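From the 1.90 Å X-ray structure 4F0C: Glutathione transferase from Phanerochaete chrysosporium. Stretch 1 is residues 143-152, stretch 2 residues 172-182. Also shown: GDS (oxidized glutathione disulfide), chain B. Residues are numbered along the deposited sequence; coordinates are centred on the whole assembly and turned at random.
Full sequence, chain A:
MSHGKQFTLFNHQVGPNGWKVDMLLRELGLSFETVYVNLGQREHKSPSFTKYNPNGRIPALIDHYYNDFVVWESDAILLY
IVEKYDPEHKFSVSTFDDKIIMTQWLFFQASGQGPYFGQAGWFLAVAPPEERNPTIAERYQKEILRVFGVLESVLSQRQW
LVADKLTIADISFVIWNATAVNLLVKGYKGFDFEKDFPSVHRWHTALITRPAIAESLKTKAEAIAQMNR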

# COMPACT_ATOMS: atom_id res chain seq x y z
N GLU A 143 -3.95 -1.00 -16.35
CA GLU A 143 -4.11 -1.34 -14.92
C GLU A 143 -5.16 -0.45 -14.25
O GLU A 143 -5.92 -0.90 -13.39
N ILE A 144 -5.20 0.82 -14.63
CA ILE A 144 -6.30 1.66 -14.15
C ILE A 144 -7.67 1.05 -14.49
O ILE A 144 -8.53 0.97 -13.63
N LEU A 145 -7.86 0.65 -15.75
CA LEU A 145 -9.14 0.05 -16.16
C LEU A 145 -9.40 -1.25 -15.40
O LEU A 145 -10.56 -1.58 -15.10
N ARG A 146 -8.32 -1.99 -15.12
CA ARG A 146 -8.49 -3.25 -14.39
C ARG A 146 -9.01 -2.96 -12.98
O ARG A 146 -9.94 -3.63 -12.48
N VAL A 147 -8.41 -1.97 -12.32
CA VAL A 147 -8.84 -1.58 -10.99
C VAL A 147 -10.28 -1.07 -11.02
O VAL A 147 -11.07 -1.41 -10.13
N PHE A 148 -10.61 -0.25 -12.02
CA PHE A 148 -12.01 0.16 -12.22
C PHE A 148 -12.94 -1.06 -12.33
O PHE A 148 -14.03 -1.07 -11.75
N GLY A 149 -12.51 -2.07 -13.08
CA GLY A 149 -13.28 -3.32 -13.22
C GLY A 149 -13.50 -4.02 -11.88
O GLY A 149 -14.60 -4.50 -11.56
N VAL A 150 -12.46 -4.08 -11.07
CA VAL A 150 -12.55 -4.67 -9.74
C VAL A 150 -13.57 -3.90 -8.88
O VAL A 150 -14.48 -4.51 -8.25
N LEU A 151 -13.44 -2.58 -8.86
CA LEU A 151 -14.37 -1.74 -8.09
C LEU A 151 -15.80 -1.91 -8.62
O LEU A 151 -16.75 -2.00 -7.85
N GLU A 152 -15.93 -2.00 -9.94
CA GLU A 152 -17.24 -2.22 -10.56
C GLU A 152 -17.89 -3.52 -10.10
O GLU A 152 -19.09 -3.56 -9.81
N SER A 172 -10.63 7.20 0.52
CA SER A 172 -9.23 7.04 0.15
C SER A 172 -9.02 6.89 -1.35
O SER A 172 -7.95 7.22 -1.85
N PHE A 173 -10.05 6.43 -2.08
CA PHE A 173 -9.94 6.21 -3.53
C PHE A 173 -10.25 7.44 -4.37
O PHE A 173 -9.98 7.44 -5.58
N VAL A 174 -10.86 8.45 -3.76
CA VAL A 174 -11.48 9.52 -4.54
C VAL A 174 -10.46 10.30 -5.37
O VAL A 174 -10.67 10.48 -6.57
N ILE A 175 -9.37 10.76 -4.75
CA ILE A 175 -8.49 11.70 -5.46
C ILE A 175 -7.81 11.07 -6.69
O ILE A 175 -7.81 11.68 -7.77
N TRP A 176 -7.31 9.84 -6.56
CA TRP A 176 -6.72 9.17 -7.72
C TRP A 176 -7.75 8.81 -8.78
O TRP A 176 -7.44 8.82 -9.98
N ASN A 177 -8.97 8.48 -8.37
CA ASN A 177 -10.01 8.20 -9.39
C ASN A 177 -10.36 9.44 -10.17
O ASN A 177 -10.58 9.39 -11.38
N ALA A 178 -10.39 10.59 -9.49
CA ALA A 178 -10.71 11.84 -10.17
C ALA A 178 -9.60 12.16 -11.17
O ALA A 178 -9.86 12.57 -12.30
N THR A 179 -8.35 11.99 -10.73
CA THR A 179 -7.17 12.16 -11.57
C THR A 179 -7.22 11.22 -12.80
O THR A 179 -6.94 11.64 -13.93
N ALA A 180 -7.59 9.96 -12.58
CA ALA A 180 -7.67 9.01 -13.69
C ALA A 180 -8.74 9.40 -14.70
O ALA A 180 -8.50 9.44 -15.93
N VAL A 181 -9.94 9.68 -14.20
CA VAL A 181 -11.07 9.99 -15.09
C VAL A 181 -10.84 11.27 -15.90
O VAL A 181 -11.23 11.36 -17.07
N ASN A 182 -10.21 12.26 -15.27
CA ASN A 182 -9.97 13.55 -15.92
C ASN A 182 -8.65 13.70 -16.66
O ASN A 182 -8.44 14.67 -17.41

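The helix spanning residues 143-152 packs against the second stretch, which is helical over 174-182, with the two helix axes running at 125° to each other and approaching to 11.6 Å. At that separation the backbones do not touch, and the contact, 274 Å² summed over both sides, is made by side chains. The spacing narrows toward Ile 144 and Ala 180, the closest pair in the backbone register, and widens toward Leu 151 and Phe 173, with the small Ala 180 at the close end and Phe 173 at the far one.

Phe 148 covers the most surface. Its CA-to-CB bond points sideways, but with chi1 at -78° (m) the ring reaches across to the second helix. There it meets Asn 177 and, one turn on, the neighbours Ala 180 and Val 181. CZ lies 3.9 Å from CB of Ala 180 and 4.1 Å from CG2 of Val 181, both approached obliquely, while CE1 comes within 3.3 Å of OD1 of Asn 177. This oxygen sits at the ring edge, near its plane, where the slightly positive ring hydrogens can face a carbonyl. Asn 177 also starts sideways and turns its amide inward through an m rotamer (chi1 -78°). Its OD1 is hydrogen-bonded elsewhere in the structure, so the buried oxygen does not depend on the ring for a partner.

Leu 151, next in area covered, points toward the second stretch in the mt rotamer (chi1 -69°, chi2 168°). Its CD1 is 4.1 Å from CD1 of Phe 173 and equally 4.1 Å from ND2 of Asn 177, and CD2 lies over one face of the Phe 173 ring. Phe 173 itself points toward the first helix, with chi1 m and chi2 -96°, and meets Leu 151 at the wider end of the interface.

At the narrow end, the CA-to-CB bond of Ala 180 points toward the first helix. Its CB touches both the Phe 148 ring and Ile 144, whose CG2 is 4.0 Å from Ala 180 CB; Ile 144 is also mt and points inward. Val 181, in the t rotamer, has a sideways CA-to-CB bond and meets the Phe 148 ring through CG2.

No hydrogen bond crosses between the stretches, and the contact is largely apolar. Within each helix, polar groups do pair: Arg 146 NH2 forms a salt bridge to Glu 143 OE2 at 3.0 Å, out of reach of the second stretch, and Thr 179 OG1 donates to the backbone O of Ile 175 at 2.8 Å. Trp 176 takes no part in the packing; its NE1 approaches OE5 of the oxidized glutathione disulfide GDS at 3.5 Å.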

# COMPACT_ATOMS: atom_id res chain seq x y z
CB GLU A 143 -2.76 -1.24 -14.16
CG GLU A 143 -2.85 -1.68 -12.68
CD GLU A 143 -3.17 -3.20 -12.49
OE1 GLU A 143 -3.25 -3.93 -13.50
OE2 GLU A 143 -3.36 -3.64 -11.34
CB ILE A 144 -6.20 3.10 -14.75
CG1 ILE A 144 -5.00 3.81 -14.13
CG2 ILE A 144 -7.51 3.84 -14.56
CD1 ILE A 144 -4.61 5.16 -14.82
CB LEU A 145 -9.17 -0.21 -17.67
CG LEU A 145 -8.94 1.00 -18.59
CD1 LEU A 145 -9.14 0.61 -20.06
CD2 LEU A 145 -9.92 2.10 -18.17
CB ARG A 146 -7.19 -4.07 -14.31
CG ARG A 146 -7.43 -5.53 -13.85
CD ARG A 146 -6.12 -6.22 -13.35
NE ARG A 146 -5.60 -5.57 -12.16
CZ ARG A 146 -6.02 -5.82 -10.92
NH1 ARG A 146 -6.99 -6.72 -10.68
NH2 ARG A 146 -5.46 -5.16 -9.91
CB VAL A 147 -7.88 -0.54 -10.37
CG1 VAL A 147 -8.48 0.14 -9.08
CG2 VAL A 147 -6.48 -1.22 -10.09
CB PHE A 148 -12.16 0.99 -13.50
CG PHE A 148 -11.71 2.43 -13.36
CD1 PHE A 148 -11.37 2.97 -12.13
CD2 PHE A 148 -11.63 3.24 -14.50
CE1 PHE A 148 -10.96 4.30 -12.03
CE2 PHE A 148 -11.22 4.57 -14.40
CZ PHE A 148 -10.89 5.10 -13.17
CB VAL A 150 -11.15 -4.71 -9.04
CG1 VAL A 150 -11.30 -5.09 -7.53
CG2 VAL A 150 -10.20 -5.68 -9.78
CB LEU A 151 -13.94 -0.26 -8.13
CG LEU A 151 -12.65 0.03 -7.34
CD1 LEU A 151 -12.14 1.45 -7.69
CD2 LEU A 151 -12.89 -0.12 -5.83
CB GLU A 152 -17.10 -2.24 -12.08
CG GLU A 152 -18.44 -2.37 -12.85
CD GLU A 152 -19.32 -1.15 -12.75
OE1 GLU A 152 -18.81 -0.04 -12.52
OE2 GLU A 152 -20.55 -1.29 -12.90
CB SER A 172 -8.60 5.83 0.90
OG SER A 172 -9.06 4.62 0.30
CB PHE A 173 -10.93 5.11 -4.00
CG PHE A 173 -10.49 3.71 -3.67
CD1 PHE A 173 -9.82 2.94 -4.60
CD2 PHE A 173 -10.81 3.14 -2.44
CE1 PHE A 173 -9.43 1.64 -4.30
CE2 PHE A 173 -10.42 1.84 -2.13
CZ PHE A 173 -9.74 1.07 -3.07
CB VAL A 174 -12.28 10.50 -3.63
CG1 VAL A 174 -12.73 11.71 -4.44
CG2 VAL A 174 -13.49 9.76 -3.05
CB ILE A 175 -7.48 12.45 -4.54
CG1 ILE A 175 -6.82 13.62 -5.29
CG2 ILE A 175 -6.43 11.48 -3.94
CD1 ILE A 175 -7.77 14.81 -5.58
CB TRP A 176 -5.92 7.93 -7.32
CG TRP A 176 -4.52 8.23 -6.83
CD1 TRP A 176 -4.06 8.14 -5.54
CD2 TRP A 176 -3.40 8.66 -7.63
NE1 TRP A 176 -2.73 8.49 -5.50
CE2 TRP A 176 -2.30 8.80 -6.77
CE3 TRP A 176 -3.23 8.92 -9.01
CZ2 TRP A 176 -1.04 9.21 -7.22
CZ3 TRP A 176 -1.97 9.32 -9.46
CH2 TRP A 176 -0.90 9.46 -8.57
CB ASN A 177 -11.28 7.56 -8.78
CG ASN A 177 -11.08 6.07 -8.49
OD1 ASN A 177 -10.19 5.43 -9.07
ND2 ASN A 177 -11.93 5.52 -7.63
CB ALA A 178 -10.87 13.00 -9.14
CB THR A 179 -5.92 11.84 -10.72
OG1 THR A 179 -5.90 12.69 -9.55
CG2 THR A 179 -4.67 12.02 -11.52
CB ALA A 180 -7.94 7.60 -13.15
CB VAL A 181 -12.39 10.07 -14.27
CG1 VAL A 181 -13.51 10.70 -15.09
CG2 VAL A 181 -12.77 8.66 -13.77
CB ASN A 182 -10.11 14.67 -14.88
CG ASN A 182 -11.53 14.83 -14.40
OD1 ASN A 182 -12.46 14.94 -15.19
ND2 ASN A 182 -11.72 14.81 -13.08
N1 GDS B . 2.21 5.68 -0.32
CA1 GDS B . 2.44 7.16 -0.11
C1 GDS B . 1.18 7.85 0.55
OE1 GDS B . 0.02 7.43 0.25
OE2 GDS B . 1.42 8.75 1.41
CB1 GDS B . 2.78 7.90 -1.45
CG1 GDS B . 3.02 9.41 -1.21
CD1 GDS B . 3.50 10.03 -2.48
O1 GDS B . 3.64 9.44 -3.54
N2 GDS B . 3.78 11.38 -2.37
CA2 GDS B . 4.29 12.15 -3.52
C2 GDS B . 5.65 12.73 -3.19
O2 GDS B . 5.85 13.23 -2.08
CB2 GDS B . 3.39 13.38 -3.80
SG2 GDS B . 1.83 12.83 -4.53
N3 GDS B . 6.56 12.75 -4.18
CA3 GDS B . 7.85 13.33 -3.93
C3 GDS B . 8.96 12.43 -4.46
OE3 GDS B . 10.12 12.91 -4.53
OE4 GDS B . 8.63 11.26 -4.70
N4 GDS B . 2.70 7.99 -5.82
CA4 GDS B . 2.34 6.57 -5.83
C4 GDS B . 1.25 6.33 -4.74
OE5 GDS B . 0.44 7.26 -4.50
OE6 GDS B . 1.25 5.21 -4.21
C5 GDS B . 3.05 8.63 -6.99
O5 GDS B . 3.08 8.08 -8.09
CA5 GDS B . 3.38 10.12 -6.91
N5 GDS B . 4.34 10.49 -7.98
CB5 GDS B . 2.07 10.90 -7.05
SG5 GDS B . 2.32 12.66 -6.61
CA6 GDS B . 8.45 10.07 -7.88
C6 GDS B . 8.60 9.06 -9.08
OE7 GDS B . 9.75 8.81 -9.52
OE8 GDS B . 7.55 8.55 -9.52
N6 GDS B . 9.72 10.19 -7.17
CB6 GDS B . 7.96 11.42 -8.47
CG6 GDS B . 6.47 11.40 -8.85
CD6 GDS B . 5.60 11.05 -7.65
O6 GDS B . 5.90 11.24 -6.47